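Local coordinates for protein dihydroxyacetone kinase (Citrobacter freundii, PDB 1UN8) that phosphorylates dihydroxyacetone with ATP, pairing a substrate-binding domain with an ATP-binding eight-helix alpha barrel that also holds a phospholipid, at residues 459-464 and 476-481; 508-513 and 530-535. All coordinates share one frame; numbering follows the deposited sequence.

Interaction 1 (459-464 and 476-481); sequences TGLAQM and TMIDAL
Leu461 and Met464 both leave their helix with CG anti to the backbone N (chi1 179° and -175°), on the side facing 476-481, from positions about one helical turn apart. The Met464 chain then bends at its last torsion, chi3 65°, which sets CE beside the tip of Ile478. Four terminal methyls, Leu461 CD1, Met464 CE, Ile478 CD1 and Leu481 CD1, meet in a small apolar cluster. Ile478 CD1 is shared: it lies 3.3 Å from Leu461 CD1 and 3.3 Å from Met464 CE. Leu461 and Leu481 run antiparallel past one another, meeting at Leu461 CD1 and Leu481 CD1 (3.5 Å). Met464 CE also reaches Leu481 CD1, at 3.9 Å, the two side chains at a slant to each other. Met477 adds a looser contact, its CE 4.2 Å from Met464 CE.

No hydrogen bond crosses between 459-464 and 476-481; the polar work is done within 476-481, where Thr476 and Asp479 form a capping box in the turn leading into helix 478-490, its Thr476 N to Asp479 OD2 arm weak. Thr476 OG1 appears to accept from Ile478 N, though the placing of that N is less sure. Thr476 and Met477 belong to the ATP-binding site, and the side chain of Met477 also comes within about 4 Å of the bound phospholipid, so nucleotide and lipid sites approach each other here.

The contact joins consecutive helices 453-468 and 478-490 within the alpha barrel. Leu539 of helix 534-547 packs on Met477 and Leu481, Met436 and Phe439 of helix 430-448 lie against Met477 and Leu481 respectively, and Leu485 also touches Leu461.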
loop_
_atom_site.group_PDB
_atom_site.type_symbol
_atom_site.label_atom_id
_atom_site.label_comp_id
_atom_site.label_asym_id
_atom_site.label_seq_id
_atom_site.Cartn_x
_atom_site.Cartn_y
_atom_site.Cartn_z
ATOM N N THR A 459 -12.524 32.839 31.341
ATOM C CA THR A 459 -12.590 31.420 31.026
ATOM C C THR A 459 -12.757 31.319 29.511
ATOM O O THR A 459 -12.174 30.439 28.870
ATOM C CB THR A 459 -13.782 30.735 31.736
ATOM O OG1 THR A 459 -13.537 30.698 33.146
ATOM C CG2 THR A 459 -13.973 29.304 31.227
ATOM N N GLY A 460 -13.543 32.237 28.947
ATOM C CA GLY A 460 -13.750 32.257 27.507
ATOM C C GLY A 460 -12.413 32.418 26.797
ATOM O O GLY A 460 -12.120 31.719 25.806
ATOM N N LEU A 461 -11.601 33.342 27.316
ATOM C CA LEU A 461 -10.273 33.614 26.773
ATOM C C LEU A 461 -9.392 32.373 26.880
ATOM O O LEU A 461 -8.729 31.981 25.926
ATOM C CB LEU A 461 -9.626 34.762 27.542
ATOM C CG LEU A 461 -8.212 35.132 27.098
ATOM C CD1 LEU A 461 -8.222 35.572 25.649
ATOM C CD2 LEU A 461 -7.677 36.240 27.996
ATOM N N ALA A 462 -9.393 31.767 28.061
ATOM C CA ALA A 462 -8.608 30.566 28.328
ATOM C C ALA A 462 -8.932 29.438 27.339
ATOM O O ALA A 462 -8.040 28.731 26.871
ATOM C CB ALA A 462 -8.871 30.090 29.763
ATOM N N GLN A 463 -10.216 29.268 27.037
ATOM C CA GLN A 463 -10.633 28.229 26.110
ATOM C C GLN A 463 -10.253 28.619 24.687
ATOM O O GLN A 463 -9.841 27.780 23.886
ATOM C CB GLN A 463 -12.143 27.996 26.232
ATOM C CG GLN A 463 -12.531 27.405 27.576
ATOM C CD GLN A 463 -11.726 26.151 27.893
ATOM O OE1 GLN A 463 -10.767 26.196 28.665
ATOM N NE2 GLN A 463 -12.130 25.018 27.314
ATOM N N MET A 464 -10.377 29.900 24.374
ATOM C CA MET A 464 -10.026 30.360 23.048
ATOM C C MET A 464 -8.537 30.069 22.815
ATOM O O MET A 464 -8.127 29.664 21.724
ATOM C CB MET A 464 -10.328 31.851 22.930
ATOM C CG MET A 464 -10.117 32.427 21.551
ATOM S SD MET A 464 -11.113 33.908 21.313
ATOM C CE MET A 464 -10.372 34.994 22.515
ATOM N N THR A 476 -2.722 38.417 17.759
ATOM C CA THR A 476 -4.152 38.197 17.549
ATOM C C THR A 476 -4.886 39.016 18.600
ATOM O O THR A 476 -4.258 39.581 19.499
ATOM C CB THR A 476 -4.551 36.722 17.726
ATOM O OG1 THR A 476 -4.620 36.406 19.125
ATOM C CG2 THR A 476 -3.536 35.816 17.044
ATOM N N MET A 477 -6.208 39.067 18.502
ATOM C CA MET A 477 -6.995 39.829 19.463
ATOM C C MET A 477 -6.600 39.517 20.915
ATOM O O MET A 477 -6.792 40.337 21.810
ATOM C CB MET A 477 -8.473 39.548 19.250
ATOM C CG MET A 477 -8.874 38.130 19.522
ATOM S SD MET A 477 -10.594 37.930 19.072
ATOM C CE MET A 477 -11.385 38.541 20.548
ATOM N N ILE A 478 -6.035 38.337 21.139
ATOM C CA ILE A 478 -5.615 37.938 22.473
ATOM C C ILE A 478 -4.685 38.981 23.084
ATOM O O ILE A 478 -4.776 39.285 24.278
ATOM C CB ILE A 478 -4.871 36.578 22.439
ATOM C CG1 ILE A 478 -5.770 35.499 21.821
ATOM C CG2 ILE A 478 -4.441 36.177 23.845
ATOM C CD1 ILE A 478 -7.047 35.251 22.573
ATOM N N ASP A 479 -3.794 39.534 22.263
ATOM C CA ASP A 479 -2.836 40.531 22.737
ATOM C C ASP A 479 -3.448 41.764 23.390
ATOM O O ASP A 479 -2.783 42.460 24.156
ATOM C CB ASP A 479 -1.923 40.964 21.597
ATOM C CG ASP A 479 -1.293 39.791 20.901
ATOM O OD1 ASP A 479 -0.499 39.084 21.553
ATOM O OD2 ASP A 479 -1.571 39.570 19.709
ATOM N N ALA A 480 -4.711 42.031 23.090
ATOM C CA ALA A 480 -5.391 43.170 23.674
ATOM C C ALA A 480 -6.423 42.679 24.694
ATOM O O ALA A 480 -6.639 43.317 25.726
ATOM C CB ALA A 480 -6.079 43.998 22.569
ATOM N N LEU A 481 -7.041 41.535 24.409
ATOM C CA LEU A 481 -8.070 40.977 25.283
ATOM C C LEU A 481 -7.554 40.575 26.657
ATOM O O LEU A 481 -8.101 40.987 27.675
ATOM C CB LEU A 481 -8.726 39.758 24.629
ATOM C CG LEU A 481 -10.248 39.588 24.733
ATOM C CD1 LEU A 481 -10.550 38.112 24.859
ATOM C CD2 LEU A 481 -10.819 40.339 25.910
#

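Interaction 2 (508-513 and 530-535); sequences RTCLSS and GNMDPG
Part of the ATP-binding site, the turn that leads into helix 534-547, is held here against the end of helix 495-511. Thr509 and Asp533 make the polar link: Asp533 N donates to Thr509 OG1 over 3.2 Å, and the N-H points almost straight at the oxygen (176°). Thr509 OG1 lies between its own backbone N and carbonyl carbon (chi1 77°), and it is also hydrogen-bonded to Ala506 O one turn back. The hydroxyl thus ties the incoming turn to the helix backbone.

Asp533 is the N-cap of helix 534-547. Its backbone N is spent on Thr509 while its carboxylate leads away from 508-513, OD2 accepting from Ala536 N in the first turn of that helix. Asp533, Pro534 and Gly535 all belong to the ATP site, so the cap at this helix start is also part of the nucleotide-binding surface.

Beside the polar link, Cys510 SG sits against the root of Met532, 3.3 Å from its CB, and the bent end of the Met532 chain returns CE to within 3.7 Å of Cys510 SG. Further out, Ser513 CB rests on Asn531 CB at 3.4 Å. The carbonyls Thr509 O and Asn531 O, 3.4 Å apart, are two acceptors bridged by Arg475, which hydrogen-bonds to Thr509 O through NE and weakly to Asn531 O through NH2.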
loop_
_atom_site.group_PDB
_atom_site.type_symbol
_atom_site.label_atom_id
_atom_site.label_comp_id
_atom_site.label_asym_id
_atom_site.label_seq_id
_atom_site.Cartn_x
_atom_site.Cartn_y
_atom_site.Cartn_z
ATOM N N ARG A 508 1.493 46.688 20.837
ATOM C CA ARG A 508 2.587 45.722 20.753
ATOM C C ARG A 508 2.538 44.932 19.440
ATOM O O ARG A 508 3.581 44.567 18.898
ATOM C CB ARG A 508 2.569 44.761 21.958
ATOM C CG ARG A 508 3.125 45.380 23.239
ATOM C CD ARG A 508 3.263 44.367 24.366
ATOM N NE ARG A 508 1.994 44.056 25.021
ATOM C CZ ARG A 508 1.472 44.746 26.032
ATOM N NH1 ARG A 508 2.105 45.802 26.524
ATOM N NH2 ARG A 508 0.311 44.375 26.552
ATOM N N THR A 509 1.336 44.691 18.913
ATOM C CA THR A 509 1.212 43.931 17.665
ATOM C C THR A 509 1.731 44.709 16.466
ATOM O O THR A 509 2.005 44.128 15.422
ATOM C CB THR A 509 -0.253 43.483 17.369
ATOM O OG1 THR A 509 -1.027 44.585 16.884
ATOM C CG2 THR A 509 -0.893 42.927 18.614
ATOM N N CYS A 510 1.861 46.021 16.605
ATOM C CA CYS A 510 2.371 46.823 15.500
ATOM C C CYS A 510 3.868 46.636 15.381
ATOM O O CYS A 510 4.430 46.748 14.293
ATOM C CB CYS A 510 2.091 48.299 15.721
ATOM S SG CYS A 510 0.392 48.767 15.395
ATOM N N LEU A 511 4.510 46.351 16.508
ATOM C CA LEU A 511 5.948 46.160 16.522
ATOM C C LEU A 511 6.367 44.829 15.911
ATOM O O LEU A 511 7.123 44.795 14.943
ATOM C CB LEU A 511 6.475 46.274 17.957
ATOM C CG LEU A 511 6.257 47.638 18.624
ATOM C CD1 LEU A 511 6.868 47.617 20.005
ATOM C CD2 LEU A 511 6.879 48.741 17.793
ATOM N N SER A 512 5.860 43.734 16.469
ATOM C CA SER A 512 6.205 42.398 15.996
ATOM C C SER A 512 5.672 42.044 14.612
ATOM O O SER A 512 5.738 40.887 14.194
ATOM C CB SER A 512 5.739 41.354 17.016
ATOM O OG SER A 512 4.420 41.633 17.454
ATOM N N SER A 513 5.156 43.036 13.895
ATOM C CA SER A 513 4.630 42.795 12.555
ATOM C C SER A 513 5.747 42.499 11.563
ATOM O O SER A 513 6.556 43.375 11.250
ATOM C CB SER A 513 3.835 44.006 12.060
ATOM O OG SER A 513 3.438 43.824 10.713
ATOM N N GLY A 530 -0.313 50.888 10.601
ATOM C CA GLY A 530 -0.885 50.099 9.523
ATOM C C GLY A 530 -0.496 48.635 9.644
ATOM O O GLY A 530 -0.917 47.798 8.843
ATOM N N ASN A 531 0.322 48.330 10.649
ATOM C CA ASN A 531 0.776 46.968 10.905
ATOM C C ASN A 531 0.048 46.402 12.121
ATOM O O ASN A 531 0.463 45.378 12.678
ATOM C CB ASN A 531 2.284 46.940 11.190
ATOM C CG ASN A 531 3.128 47.245 9.963
ATOM O OD1 ASN A 531 2.937 46.656 8.892
ATOM N ND2 ASN A 531 4.084 48.158 10.120
ATOM N N MET A 532 -1.023 47.071 12.543
ATOM C CA MET A 532 -1.770 46.619 13.711
ATOM C C MET A 532 -2.696 45.471 13.359
ATOM O O MET A 532 -3.355 45.493 12.312
ATOM C CB MET A 532 -2.589 47.765 14.314
ATOM C CG MET A 532 -3.194 47.425 15.675
ATOM S SD MET A 532 -3.978 48.831 16.482
ATOM C CE MET A 532 -2.629 49.484 17.444
ATOM N N ASP A 533 -2.735 44.463 14.225
ATOM C CA ASP A 533 -3.615 43.326 13.995
ATOM C C ASP A 533 -5.060 43.792 14.163
ATOM O O ASP A 533 -5.394 44.465 15.136
ATOM C CB ASP A 533 -3.321 42.215 14.993
ATOM C CG ASP A 533 -4.344 41.103 14.927
ATOM O OD1 ASP A 533 -4.467 40.481 13.850
ATOM O OD2 ASP A 533 -5.029 40.858 15.945
ATOM N N PRO A 534 -5.936 43.449 13.211
ATOM C CA PRO A 534 -7.348 43.851 13.280
ATOM C C PRO A 534 -8.039 43.363 14.557
ATOM O O PRO A 534 -8.776 44.114 15.207
ATOM C CB PRO A 534 -7.945 43.217 12.029
ATOM C CG PRO A 534 -6.782 43.171 11.093
ATOM C CD PRO A 534 -5.672 42.689 11.980
ATOM N N GLY A 535 -7.791 42.107 14.911
ATOM C CA GLY A 535 -8.392 41.555 16.105
ATOM C C GLY A 535 -8.128 42.414 17.324
ATOM O O GLY A 535 -9.056 42.858 17.993
#

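Both interactions lie in the alpha-barrel domain, with centres 16 Å apart, and each contributes residues to the ATP site. Interaction 1 is the more buried, an apolar meeting of two helices without a hydrogen bond between its segments; interaction 2 is partly buried, joins a helix end to a loop and capped helix start, and mixes one backbone-to-hydroxyl bond with sulfur and aliphatic contacts. They touch directly: Asp533 OD2 lies 3.2 Å from Thr476 CA, and Met477 CB packs on Gly535 C at 3.5 Å. These contacts are consistent with two helix starts, those of 478-490 and 534-547, flanking the nucleotide site together.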